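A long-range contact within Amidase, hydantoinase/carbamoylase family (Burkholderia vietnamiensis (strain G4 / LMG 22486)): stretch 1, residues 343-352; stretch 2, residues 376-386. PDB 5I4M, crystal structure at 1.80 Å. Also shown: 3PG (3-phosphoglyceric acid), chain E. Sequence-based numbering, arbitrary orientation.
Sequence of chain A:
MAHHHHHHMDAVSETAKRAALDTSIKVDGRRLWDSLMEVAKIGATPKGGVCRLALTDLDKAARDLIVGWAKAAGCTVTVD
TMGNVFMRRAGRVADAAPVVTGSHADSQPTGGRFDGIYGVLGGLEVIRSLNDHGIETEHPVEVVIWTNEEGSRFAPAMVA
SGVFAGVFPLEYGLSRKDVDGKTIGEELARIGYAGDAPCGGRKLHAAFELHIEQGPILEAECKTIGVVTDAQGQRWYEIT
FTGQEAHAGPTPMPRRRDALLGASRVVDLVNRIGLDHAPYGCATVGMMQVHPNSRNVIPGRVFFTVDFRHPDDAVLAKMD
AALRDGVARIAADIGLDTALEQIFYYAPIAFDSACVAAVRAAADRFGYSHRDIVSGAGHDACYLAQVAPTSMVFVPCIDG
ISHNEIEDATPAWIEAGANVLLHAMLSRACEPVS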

ATOM      1  N   ILE A 343      -6.558   5.622 -18.376  1.00  7.92           N
ATOM      2  CA  ILE A 343      -6.335   7.026 -18.042  1.00  9.56           C
ATOM      3  C   ILE A 343      -5.335   7.704 -18.969  1.00 14.51           C
ATOM      4  O   ILE A 343      -5.148   8.926 -18.867  1.00 10.07           O
ATOM      5  CB  ILE A 343      -5.881   7.189 -16.579  1.00  9.88           C
ATOM      6  CG1 ILE A 343      -4.500   6.569 -16.366  1.00  8.87           C
ATOM      7  CG2 ILE A 343      -6.907   6.573 -15.616  1.00  7.65           C
ATOM      8  CD1 ILE A 343      -3.763   7.169 -15.162  1.00  8.34           C
ATOM      9  N   PHE A 344      -4.720   6.963 -19.892  1.00 10.29           N
ATOM     10  CA  PHE A 344      -3.625   7.494 -20.704  1.00  8.93           C
ATOM     11  C   PHE A 344      -3.473   6.628 -21.944  1.00  8.99           C
ATOM     12  O   PHE A 344      -3.441   5.399 -21.834  1.00 10.09           O
ATOM     13  CB  PHE A 344      -2.331   7.490 -19.885  1.00  6.37           C
ATOM     14  CG  PHE A 344      -1.160   8.223 -20.523  1.00  7.72           C
ATOM     15  CD1 PHE A 344      -1.298   9.514 -21.012  1.00 10.05           C
ATOM     16  CD2 PHE A 344       0.099   7.635 -20.545  1.00 10.34           C
ATOM     17  CE1 PHE A 344      -0.210  10.193 -21.551  1.00  9.79           C
ATOM     18  CE2 PHE A 344       1.195   8.310 -21.088  1.00 12.78           C
ATOM     19  CZ  PHE A 344       1.033   9.590 -21.592  1.00  9.56           C
ATOM     20  N   TYR A 345      -3.380   7.259 -23.112  1.00  9.23           N
ATOM     21  CA  TYR A 345      -3.095   6.527 -24.341  1.00  9.06           C
ATOM     22  C   TYR A 345      -2.464   7.479 -25.346  1.00 11.11           C
ATOM     23  O   TYR A 345      -2.960   8.592 -25.541  1.00  8.48           O
ATOM     24  CB  TYR A 345      -4.372   5.903 -24.927  1.00  9.86           C
ATOM     25  CG  TYR A 345      -4.236   5.493 -26.386  1.00 13.10           C
ATOM     26  CD1 TYR A 345      -3.235   4.621 -26.798  1.00  8.01           C
ATOM     27  CD2 TYR A 345      -5.117   5.974 -27.349  1.00 17.45           C
ATOM     28  CE1 TYR A 345      -3.107   4.251 -28.154  1.00  8.40           C
ATOM     29  CE2 TYR A 345      -4.996   5.610 -28.685  1.00 22.95           C
ATOM     30  CZ  TYR A 345      -3.989   4.751 -29.083  1.00 20.87           C
ATOM     31  OH  TYR A 345      -3.877   4.391 -30.420  1.00 17.60           O
ATOM     32  N   TYR A 346      -1.365   7.052 -25.964  1.00 11.15           N
ATOM     33  CA  TYR A 346      -0.923   7.680 -27.200  1.00  9.46           C
ATOM     34  C   TYR A 346      -0.339   6.620 -28.118  1.00  9.75           C
ATOM     35  O   TYR A 346       0.276   5.649 -27.663  1.00  8.06           O
ATOM     36  CB  TYR A 346       0.090   8.814 -26.953  1.00  7.57           C
ATOM     37  CG  TYR A 346       1.419   8.421 -26.349  1.00 10.00           C
ATOM     38  CD1 TYR A 346       2.498   8.066 -27.162  1.00 11.15           C
ATOM     39  CD2 TYR A 346       1.610   8.447 -24.966  1.00 12.87           C
ATOM     40  CE1 TYR A 346       3.730   7.727 -26.618  1.00  8.85           C
ATOM     41  CE2 TYR A 346       2.840   8.112 -24.411  1.00 10.55           C
ATOM     42  CZ  TYR A 346       3.885   7.751 -25.234  1.00 11.43           C
ATOM     43  OH  TYR A 346       5.095   7.423 -24.668  1.00 12.10           O
ATOM     44  N   ALA A 347      -0.574   6.802 -29.408  1.00 10.87           N
ATOM     45  CA  ALA A 347      -0.092   5.864 -30.396  1.00  8.50           C
ATOM     46  C   ALA A 347       1.422   5.985 -30.539  1.00 10.44           C
ATOM     47  O   ALA A 347       1.995   7.046 -30.267  1.00 11.61           O
ATOM     48  CB  ALA A 347      -0.761   6.129 -31.737  1.00  9.64           C
ATOM     49  N   PRO A 348       2.092   4.910 -30.961  1.00 12.17           N
ATOM     50  CA  PRO A 348       3.496   5.031 -31.375  1.00 11.68           C
ATOM     51  C   PRO A 348       3.639   6.169 -32.372  1.00 10.59           C
ATOM     52  O   PRO A 348       2.743   6.429 -33.187  1.00  9.19           O
ATOM     53  CB  PRO A 348       3.796   3.679 -32.034  1.00 10.92           C
ATOM     54  CG  PRO A 348       2.741   2.740 -31.511  1.00 15.85           C
ATOM     55  CD  PRO A 348       1.527   3.589 -31.286  1.00 10.28           C
ATOM     56  N   ILE A 349       4.756   6.870 -32.305  1.00  9.62           N
ATOM     57  CA  ILE A 349       4.926   8.054 -33.135  1.00 11.87           C
ATOM     58  C   ILE A 349       6.302   8.013 -33.778  1.00 10.09           C
ATOM     59  O   ILE A 349       7.278   7.577 -33.158  1.00  9.56           O
ATOM     60  CB  ILE A 349       4.699   9.350 -32.323  1.00 17.83           C
ATOM     61  CG1 ILE A 349       4.766  10.583 -33.231  1.00 20.15           C
ATOM     62  CG2 ILE A 349       5.679   9.462 -31.169  1.00 17.84           C
ATOM     63  CD1 ILE A 349       4.031  11.774 -32.653  1.00 18.03           C
ATOM     64  N   ALA A 350       6.361   8.422 -35.041  1.00  9.17           N
ATOM     65  CA  ALA A 350       7.609   8.528 -35.780  1.00 11.09           C
ATOM     66  C   ALA A 350       8.122   9.955 -35.672  1.00 11.86           C
ATOM     67  O   ALA A 350       7.356  10.913 -35.825  1.00 12.99           O
ATOM     68  CB  ALA A 350       7.398   8.141 -37.248  1.00  9.87           C
ATOM     69  N   PHE A 351       9.409  10.100 -35.398  1.00  9.66           N
ATOM     70  CA  PHE A 351       9.959  11.437 -35.285  1.00  9.10           C
ATOM     71  C   PHE A 351      10.246  11.999 -36.675  1.00 17.73           C
ATOM     72  O   PHE A 351      10.230  11.280 -37.682  1.00 14.90           O
ATOM     73  CB  PHE A 351      11.203  11.416 -34.397  1.00  8.80           C
ATOM     74  CG  PHE A 351      10.880  11.284 -32.928  1.00  8.39           C
ATOM     75  CD1 PHE A 351      10.096  12.240 -32.294  1.00  8.54           C
ATOM     76  CD2 PHE A 351      11.326  10.191 -32.194  1.00 11.81           C
ATOM     77  CE1 PHE A 351       9.774  12.118 -30.932  1.00 10.06           C
ATOM     78  CE2 PHE A 351      11.006  10.062 -30.841  1.00 12.57           C
ATOM     79  CZ  PHE A 351      10.242  11.025 -30.214  1.00  7.69           C
ATOM     80  N   ASP A 352      10.477  13.312 -36.729  1.00 16.52           N
ATOM     81  CA  ASP A 352      10.610  14.008 -38.007  1.00 15.17           C
ATOM     82  C   ASP A 352      11.883  13.568 -38.726  1.00 14.84           C
ATOM     83  O   ASP A 352      12.957  13.522 -38.123  1.00 15.73           O
ATOM     84  CB  ASP A 352      10.623  15.521 -37.785  1.00 15.68           C
ATOM     85  CG  ASP A 352      10.880  16.296 -39.068  1.00 17.70           C
ATOM     86  OD1 ASP A 352       9.914  16.553 -39.829  1.00 14.74           O
ATOM     87  OD2 ASP A 352      12.050  16.643 -39.321  1.00 16.26           O
ATOM     88  N   GLY A 376      11.682   3.433 -25.668  1.00 11.89           N
ATOM     89  CA  GLY A 376      10.775   2.568 -24.942  1.00 14.19           C
ATOM     90  C   GLY A 376       9.994   3.333 -23.896  1.00  9.43           C
ATOM     91  O   GLY A 376       8.925   2.897 -23.455  1.00 10.44           O
ATOM     92  N   ALA A 377      10.531   4.474 -23.476  1.00  8.24           N
ATOM     93  CA  ALA A 377       9.828   5.356 -22.557  1.00  6.68           C
ATOM     94  C   ALA A 377       9.116   6.458 -23.330  1.00  8.46           C
ATOM     95  O   ALA A 377       9.372   6.687 -24.516  1.00  9.11           O
ATOM     96  CB  ALA A 377      10.795   5.980 -21.547  1.00  7.42           C
ATOM     97  N   GLY A 378       8.201   7.127 -22.642  1.00 11.21           N
ATOM     98  CA  GLY A 378       7.622   8.349 -23.152  1.00 12.96           C
ATOM     99  C   GLY A 378       8.468   9.546 -22.752  1.00 12.47           C
ATOM    100  O   GLY A 378       9.157   9.534 -21.734  1.00 12.80           O
ATOM    101  N   HIS A 379       8.413  10.583 -23.584  1.00  8.44           N
ATOM    102  CA  HIS A 379       9.131  11.819 -23.332  1.00  6.91           C
ATOM    103  C   HIS A 379       8.262  12.977 -23.777  1.00 10.61           C
ATOM    104  O   HIS A 379       7.377  12.816 -24.613  1.00 11.29           O
ATOM    105  CB  HIS A 379      10.464  11.847 -24.077  1.00  7.94           C
ATOM    106  CG  HIS A 379      11.281  10.626 -23.844  1.00  8.42           C
ATOM    107  ND1 HIS A 379      12.019  10.443 -22.695  1.00  9.77           N
ATOM    108  CD2 HIS A 379      11.439   9.504 -24.583  1.00  8.85           C
ATOM    109  CE1 HIS A 379      12.616   9.264 -22.748  1.00 11.30           C
ATOM    110  NE2 HIS A 379      12.286   8.678 -23.886  1.00 10.21           N
ATOM    111  N   ASP A 380       8.530  14.154 -23.214  1.00  7.08           N
ATOM    112  CA  ASP A 380       7.825  15.338 -23.681  1.00  8.80           C
ATOM    113  C   ASP A 380       7.971  15.510 -25.187  1.00  8.76           C
ATOM    114  O   ASP A 380       7.031  15.957 -25.849  1.00  9.53           O
ATOM    115  CB  ASP A 380       8.324  16.564 -22.924  1.00 10.99           C
ATOM    116  CG  ASP A 380       8.048  16.461 -21.434  1.00 11.73           C
ATOM    117  OD1 ASP A 380       6.858  16.449 -21.066  1.00 12.07           O
ATOM    118  OD2 ASP A 380       9.009  16.390 -20.627  1.00 14.38           O
ATOM    119  N   ALA A 381       9.117  15.102 -25.747  1.00  8.25           N
ATOM    120  CA  ALA A 381       9.309  15.159 -27.193  1.00  7.58           C
ATOM    121  C   ALA A 381       8.230  14.390 -27.960  1.00 10.48           C
ATOM    122  O   ALA A 381       7.927  14.740 -29.107  1.00 11.56           O
ATOM    123  CB  ALA A 381      10.691  14.616 -27.556  1.00 11.64           C
ATOM    124  N   CYS A 382       7.651  13.336 -27.369  1.00  7.91           N
ATOM    125  CA  CYS A 382       6.604  12.593 -28.081  1.00  9.60           C
ATOM    126  C   CYS A 382       5.397  13.471 -28.364  1.00  9.80           C
ATOM    127  O   CYS A 382       4.748  13.331 -29.411  1.00  9.37           O
ATOM    128  CB  CYS A 382       6.175  11.357 -27.289  1.00  8.75           C
ATOM    129  SG  CYS A 382       7.543  10.209 -26.951  1.00 12.76           S
ATOM    130  N   TYR A 383       5.068  14.378 -27.443  1.00  7.73           N
ATOM    131  CA  TYR A 383       3.973  15.305 -27.703  1.00  8.08           C
ATOM    132  C   TYR A 383       4.409  16.478 -28.568  1.00 11.01           C
ATOM    133  O   TYR A 383       3.640  16.941 -29.420  1.00  9.83           O
ATOM    134  CB  TYR A 383       3.381  15.786 -26.377  1.00  8.85           C
ATOM    135  CG  TYR A 383       2.368  14.810 -25.804  1.00  8.29           C
ATOM    136  CD1 TYR A 383       1.432  14.191 -26.625  1.00 11.48           C
ATOM    137  CD2 TYR A 383       2.350  14.505 -24.443  1.00  7.48           C
ATOM    138  CE1 TYR A 383       0.485  13.304 -26.099  1.00  8.32           C
ATOM    139  CE2 TYR A 383       1.417  13.617 -23.915  1.00  8.14           C
ATOM    140  CZ  TYR A 383       0.493  13.019 -24.746  1.00 10.41           C
ATOM    141  OH  TYR A 383      -0.436  12.143 -24.220  1.00 10.69           O
ATOM    142  N   LEU A 384       5.634  16.973 -28.390  1.00 10.29           N
ATOM    143  CA  LEU A 384       6.100  18.047 -29.258  1.00  8.80           C
ATOM    144  C   LEU A 384       6.094  17.621 -30.717  1.00  9.77           C
ATOM    145  O   LEU A 384       5.856  18.451 -31.603  1.00  9.48           O
ATOM    146  CB  LEU A 384       7.504  18.487 -28.859  1.00  8.99           C
ATOM    147  CG  LEU A 384       7.589  19.051 -27.449  1.00 11.52           C
ATOM    148  CD1 LEU A 384       9.011  19.540 -27.149  1.00 10.95           C
ATOM    149  CD2 LEU A 384       6.588  20.174 -27.294  1.00 14.93           C
ATOM    150  N   ALA A 385       6.337  16.333 -30.984  1.00  8.78           N
ATOM    151  CA  ALA A 385       6.351  15.851 -32.361  1.00 10.77           C
ATOM    152  C   ALA A 385       5.017  16.053 -33.062  1.00 12.23           C
ATOM    153  O   ALA A 385       4.983  16.082 -34.296  1.00 12.41           O
ATOM    154  CB  ALA A 385       6.732  14.370 -32.407  1.00  9.43           C
ATOM    155  N   GLN A 386       3.921  16.194 -32.310  1.00 12.03           N
ATOM    156  CA  GLN A 386       2.618  16.410 -32.930  1.00 13.20           C
ATOM    157  C   GLN A 386       2.457  17.825 -33.470  1.00 15.79           C
ATOM    158  O   GLN A 386       1.576  18.060 -34.305  1.00 14.09           O
ATOM    159  CB  GLN A 386       1.498  16.111 -31.928  1.00  9.71           C
ATOM    160  CG  GLN A 386       1.459  14.655 -31.441  1.00 13.76           C
ATOM    161  CD  GLN A 386       0.159  14.325 -30.731  1.00 15.80           C
ATOM    162  OE1 GLN A 386      -0.847  15.011 -30.915  1.00 14.95           O
ATOM    163  NE2 GLN A 386       0.173  13.277 -29.908  1.00  9.90           N
TER
HETATM  164  C1  3PG E 503       7.293   6.704 -18.985  0.84 11.34           C
HETATM  165  O1  3PG E 503       7.094   5.945 -18.018  0.84  7.50           O
HETATM  166  O2  3PG E 503       7.707   6.294 -20.091  0.84  7.96           O
HETATM  167  C2  3PG E 503       7.015   8.167 -18.794  0.84 16.11           C
HETATM  168  O3  3PG E 503       6.821   8.806 -20.068  0.84 23.09           O
HETATM  169  C3  3PG E 503       8.207   8.788 -18.102  0.84 12.18           C
HETATM  170  O1P 3PG E 503       9.347   8.704 -18.959  0.84 10.20           O
HETATM  171  P   3PG E 503      10.839   8.939 -18.328  0.84 21.06           P
HETATM  172  O2P 3PG E 503      10.740  10.156 -17.439  0.84 12.66           O
HETATM  173  O3P 3PG E 503      11.104   7.662 -17.543  0.84  7.41           O
HETATM  174  O4P 3PG E 503      11.725   9.162 -19.568  0.84 15.10           O
HETATM  175  O   HOH W   1      -2.379  11.181 -25.776  1.00 11.20           O
HETATM  176  O   HOH W   2       7.085   6.564 -26.131  1.00 16.10           O

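No direct hydrogen bond joins these two stretches; the polar links between them run through two waters. Water 1 donates to Tyr345 O at 2.7 Å and lies 2.7 Å from Tyr383 OH, tying the strand backbone to a helix side chain. Water 2 lies 2.6 Å from Tyr346 OH and donates to Ala377 O at 2.8 Å, whereas Tyr346 OH and Ala377 O are themselves 4.3 Å apart, too far to bond directly.

The axes of strand 343-346 and helix 380-384 cross at 60° and come no closer than 11.7 Å, so long side chains must span the gap. Tyr346, chi1 p, reaches Gly378, its OH 3.1 Å from Gly378 CA. An ideal CB on Gly378 would fall 2.5 Å from Tyr346 OH, a clash that glycine avoids. Gly378 N meanwhile donates to 3PG O2 at 2.7 Å, placing this contact beside the ligand. The Tyr346 and Tyr383 rings pair obliquely, with centroids 6.0 Å apart and planes at 57°.

Farther along, the backbones draw nearer, Phe351 CA lying 6.4 Å from Ala385 CA, and the packing becomes apolar. Ile349 CD1 meets Ala385 CB at 3.8 Å; Phe351 CD1 approaches the same methyl, Ala385 CB, at 4.0 Å. Ala381 O sits at the Phe351 ring edge, 3.7 Å from Phe351 CE1, while already accepting Ala385 N at 2.9 Å.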